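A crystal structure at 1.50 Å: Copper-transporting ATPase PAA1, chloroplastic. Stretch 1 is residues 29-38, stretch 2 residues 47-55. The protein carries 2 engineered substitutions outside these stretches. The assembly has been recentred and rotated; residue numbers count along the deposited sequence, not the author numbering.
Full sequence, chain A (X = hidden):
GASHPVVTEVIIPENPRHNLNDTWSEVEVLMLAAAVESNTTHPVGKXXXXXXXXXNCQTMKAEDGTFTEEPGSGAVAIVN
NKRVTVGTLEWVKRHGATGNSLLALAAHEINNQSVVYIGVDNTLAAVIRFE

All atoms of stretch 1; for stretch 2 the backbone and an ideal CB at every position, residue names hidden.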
# COMPACT_ATOMS: atom_id res chain seq x y z
N VAL A 29 1.69 -6.81 -4.01
CA VAL A 29 1.44 -5.78 -3.00
C VAL A 29 1.80 -4.41 -3.55
O VAL A 29 1.04 -3.44 -3.39
CB VAL A 29 2.21 -6.08 -1.71
CG1 VAL A 29 2.35 -4.84 -0.84
CG2 VAL A 29 1.51 -7.21 -1.00
N LEU A 30 2.94 -4.32 -4.24
CA LEU A 30 3.34 -3.05 -4.84
C LEU A 30 2.33 -2.59 -5.89
O LEU A 30 2.00 -1.39 -5.98
CB LEU A 30 4.72 -3.15 -5.48
CG LEU A 30 5.86 -3.12 -4.49
CD1 LEU A 30 7.13 -3.40 -5.22
CD2 LEU A 30 5.97 -1.79 -3.79
N MSE A 31 1.86 -3.50 -6.72
CA MSE A 31 0.93 -3.12 -7.76
C MSE A 31 -0.43 -2.72 -7.17
O MSE A 31 -1.02 -1.78 -7.64
CB MSE A 31 0.84 -4.25 -8.78
CG MSE A 31 2.17 -4.43 -9.53
SE MSE A 31 2.06 -5.52 -11.10
CE MSE A 31 1.16 -6.91 -10.29
N LEU A 32 -0.89 -3.39 -6.12
CA LEU A 32 -2.16 -2.98 -5.51
C LEU A 32 -2.02 -1.62 -4.86
O LEU A 32 -2.89 -0.76 -4.99
CB LEU A 32 -2.57 -4.02 -4.46
CG LEU A 32 -3.05 -5.37 -4.96
CD1 LEU A 32 -3.07 -6.35 -3.82
CD2 LEU A 32 -4.41 -5.27 -5.59
N ALA A 33 -0.93 -1.42 -4.12
CA ALA A 33 -0.74 -0.12 -3.47
C ALA A 33 -0.59 1.00 -4.49
O ALA A 33 -1.14 2.09 -4.34
CB ALA A 33 0.47 -0.17 -2.55
N ALA A 34 0.13 0.73 -5.58
CA ALA A 34 0.27 1.74 -6.61
C ALA A 34 -1.06 2.12 -7.24
O ALA A 34 -1.23 3.25 -7.68
CB ALA A 34 1.24 1.27 -7.68
N ALA A 35 -1.99 1.18 -7.35
CA ALA A 35 -3.30 1.51 -7.90
C ALA A 35 -4.03 2.51 -7.01
O ALA A 35 -4.70 3.42 -7.50
CB ALA A 35 -4.13 0.25 -8.04
N VAL A 36 -3.90 2.34 -5.70
CA VAL A 36 -4.46 3.32 -4.76
C VAL A 36 -3.76 4.67 -4.92
O VAL A 36 -4.41 5.72 -4.91
CB VAL A 36 -4.32 2.79 -3.33
CG1 VAL A 36 -4.82 3.83 -2.29
CG2 VAL A 36 -5.08 1.49 -3.17
N GLU A 37 -2.43 4.64 -5.00
CA GLU A 37 -1.58 5.83 -4.99
C GLU A 37 -1.40 6.48 -6.36
O GLU A 37 -0.70 7.49 -6.43
CB GLU A 37 -0.20 5.48 -4.41
CG GLU A 37 -0.24 5.00 -2.97
CD GLU A 37 -0.65 6.06 -1.99
OE1 GLU A 37 -0.41 7.26 -2.23
OE2 GLU A 37 -1.27 5.69 -0.99
N SER A 38 -2.08 5.99 -7.40
CA SER A 38 -1.69 6.29 -8.79
C SER A 38 -1.60 7.78 -9.08
O SER A 38 -0.71 8.21 -9.82
CB SER A 38 -2.65 5.61 -9.75
OG SER A 38 -3.97 6.07 -9.58
N UNK A 47 6.81 7.18 -4.80
CA UNK A 47 7.84 6.14 -4.75
C UNK A 47 7.24 4.76 -4.95
O UNK A 47 7.86 3.91 -5.61
CB UNK A 47 8.59 6.19 -3.42
N UNK A 48 6.06 4.49 -4.36
CA UNK A 48 5.36 3.22 -4.58
C UNK A 48 5.01 3.07 -6.06
O UNK A 48 5.26 2.02 -6.68
CB UNK A 48 4.10 3.14 -3.72
N UNK A 49 4.42 4.12 -6.64
CA UNK A 49 4.06 4.07 -8.05
C UNK A 49 5.27 3.76 -8.92
O UNK A 49 5.19 2.98 -9.87
CB UNK A 49 3.43 5.39 -8.48
N UNK A 50 6.41 4.43 -8.67
CA UNK A 50 7.60 4.22 -9.47
C UNK A 50 8.08 2.77 -9.35
O UNK A 50 8.40 2.13 -10.36
CB UNK A 50 8.70 5.19 -9.04
N UNK A 51 8.10 2.26 -8.13
CA UNK A 51 8.61 0.90 -7.91
C UNK A 51 7.72 -0.14 -8.58
O UNK A 51 8.21 -1.18 -9.02
CB UNK A 51 8.72 0.61 -6.41
N UNK A 52 6.44 0.14 -8.67
CA UNK A 52 5.42 -0.80 -9.12
C UNK A 52 5.20 -0.80 -10.62
O UNK A 52 4.46 -1.66 -11.11
CB UNK A 52 4.09 -0.49 -8.42
N UNK A 53 5.79 0.13 -11.36
CA UNK A 53 5.56 0.21 -12.79
C UNK A 53 5.84 -1.14 -13.44
O UNK A 53 6.83 -1.79 -13.13
CB UNK A 53 6.43 1.30 -13.42
N UNK A 54 4.94 -1.57 -14.32
CA UNK A 54 5.09 -2.87 -14.98
C UNK A 54 4.57 -2.69 -16.39
O UNK A 54 3.38 -2.87 -16.64
CB UNK A 54 4.35 -3.99 -14.24
N UNK A 55 5.47 -2.35 -17.31
CA UNK A 55 5.00 -2.04 -18.66
C UNK A 55 4.40 -3.27 -19.33
O UNK A 55 3.62 -3.14 -20.27
CB UNK A 55 6.15 -1.49 -19.51

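The helix of residues 29-37 and that of residues 47-52 run at 133° between their N-to-C directions, with axes 8.4 Å apart at closest approach. So short a separation leaves little depth between the backbones and favours small side chains where they come nearest.

Position 47 has helical angles (-65/-40), and its ideal CB finds nothing of stretch 1 within 5.5 Å. Stretch 1 sets no preference; the residue is Ala47.

At position 48 CA-to-CB points toward stretch 1, and the ideal CB lies 4.8 Å from Glu37 CG and 5.0 Å from Ala33 CB. The small side chains of Ala33 and Ala34 leave a shallow apolar recess, which Leu, Ile, Val or Met could use. The deposited Ile48 (chi1 m, chi2 t) places CG2 3.8 Å from Ala33 CB and 4.2 Å from Ala34 CB, while its CD1 reaches 4.4 Å from Glu37 CG, the aliphatic part of that acid.

Position 49 points sideways, its ideal CB 4.7 Å from Ala34 CB and 5.1 Å from Glu37 O. A modest apolar group suits the gap, although Thr or Ala would also be plausible. It is Val49: with chi1 at t, CG2 packs 3.6 Å from Glu37 O and 4.0 Å from Ser38 CA, against the C-terminal end of stretch 1.

Position 50 points away and meets nothing of stretch 1, so a long polar chain is acceptable. Lys50 is fully extended, all four chi angles t.

The ideal CB at position 51 points sideways, 4.5 Å from Leu30 CD1. Ala, Ser or a longer chain directed outward would be compatible; Ala51 makes a light apolar contact, its CB 4.5 Å from Leu30 CD2.

Position 52 is the most restrictive. Its ideal CB points toward stretch 1, 3.3 Å from Leu30 O and a tight 3.4 Å from Ala34 CB, so Ala or Gly is the natural expectation. Ala52 fills the space with one methyl, its CB also 4.0 Å from Leu30 CB. Leu30 O already accepts the backbone bond from Ala34 N (2.9 Å), and the methyl simply packs against it.

Position 53 leaves helical geometry (-54/134) and points away, leaving the choice open. Arg53 turns back within its own stretch: NE gives a weak hydrogen bond to Lys50 O at 2.8 Å.

Extended angles (-144/92) at position 54 bring CB toward stretch 1, 4.2 Å from Met31 SE, the selenium of selenomethionine. Small or medium apolar groups fit; Ala54 supplies the methyl contact.

At position 55 the ideal CB has nothing of stretch 1 within 5.5 Å, so any side chain, polar or charged included, is compatible; Arg55 makes no contact with stretch 1.

Stretch 2 47-55: AIVKAARAR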
# COMPACT_ATOMS: atom_id res chain seq x y z
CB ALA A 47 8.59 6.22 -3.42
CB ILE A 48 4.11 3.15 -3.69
CG1 ILE A 48 4.54 3.05 -2.22
CG2 ILE A 48 3.29 1.95 -4.05
CD1 ILE A 48 3.40 3.16 -1.28
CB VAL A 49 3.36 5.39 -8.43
CG1 VAL A 49 3.16 5.47 -9.92
CG2 VAL A 49 2.06 5.49 -7.71
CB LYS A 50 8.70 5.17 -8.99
CG LYS A 50 10.00 5.08 -9.78
CD LYS A 50 11.06 6.06 -9.32
CE LYS A 50 12.25 6.04 -10.28
NZ LYS A 50 13.37 6.88 -9.78
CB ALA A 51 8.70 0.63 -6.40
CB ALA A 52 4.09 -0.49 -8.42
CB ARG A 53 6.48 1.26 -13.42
CG ARG A 53 6.17 2.69 -13.09
CD ARG A 53 7.31 3.62 -13.54
NE ARG A 53 8.57 3.41 -12.79
CZ ARG A 53 9.72 3.00 -13.31
NH1 ARG A 53 9.81 2.71 -14.61
NH2 ARG A 53 10.79 2.88 -12.53
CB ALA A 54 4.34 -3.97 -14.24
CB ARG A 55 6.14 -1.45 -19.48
CG ARG A 55 7.12 -2.50 -19.99
CD ARG A 55 8.38 -1.85 -20.51
NE ARG A 55 9.19 -1.33 -19.43
CZ ARG A 55 10.29 -0.61 -19.60
NH1 ARG A 55 10.97 -0.17 -18.57
NH2 ARG A 55 10.69 -0.31 -20.83
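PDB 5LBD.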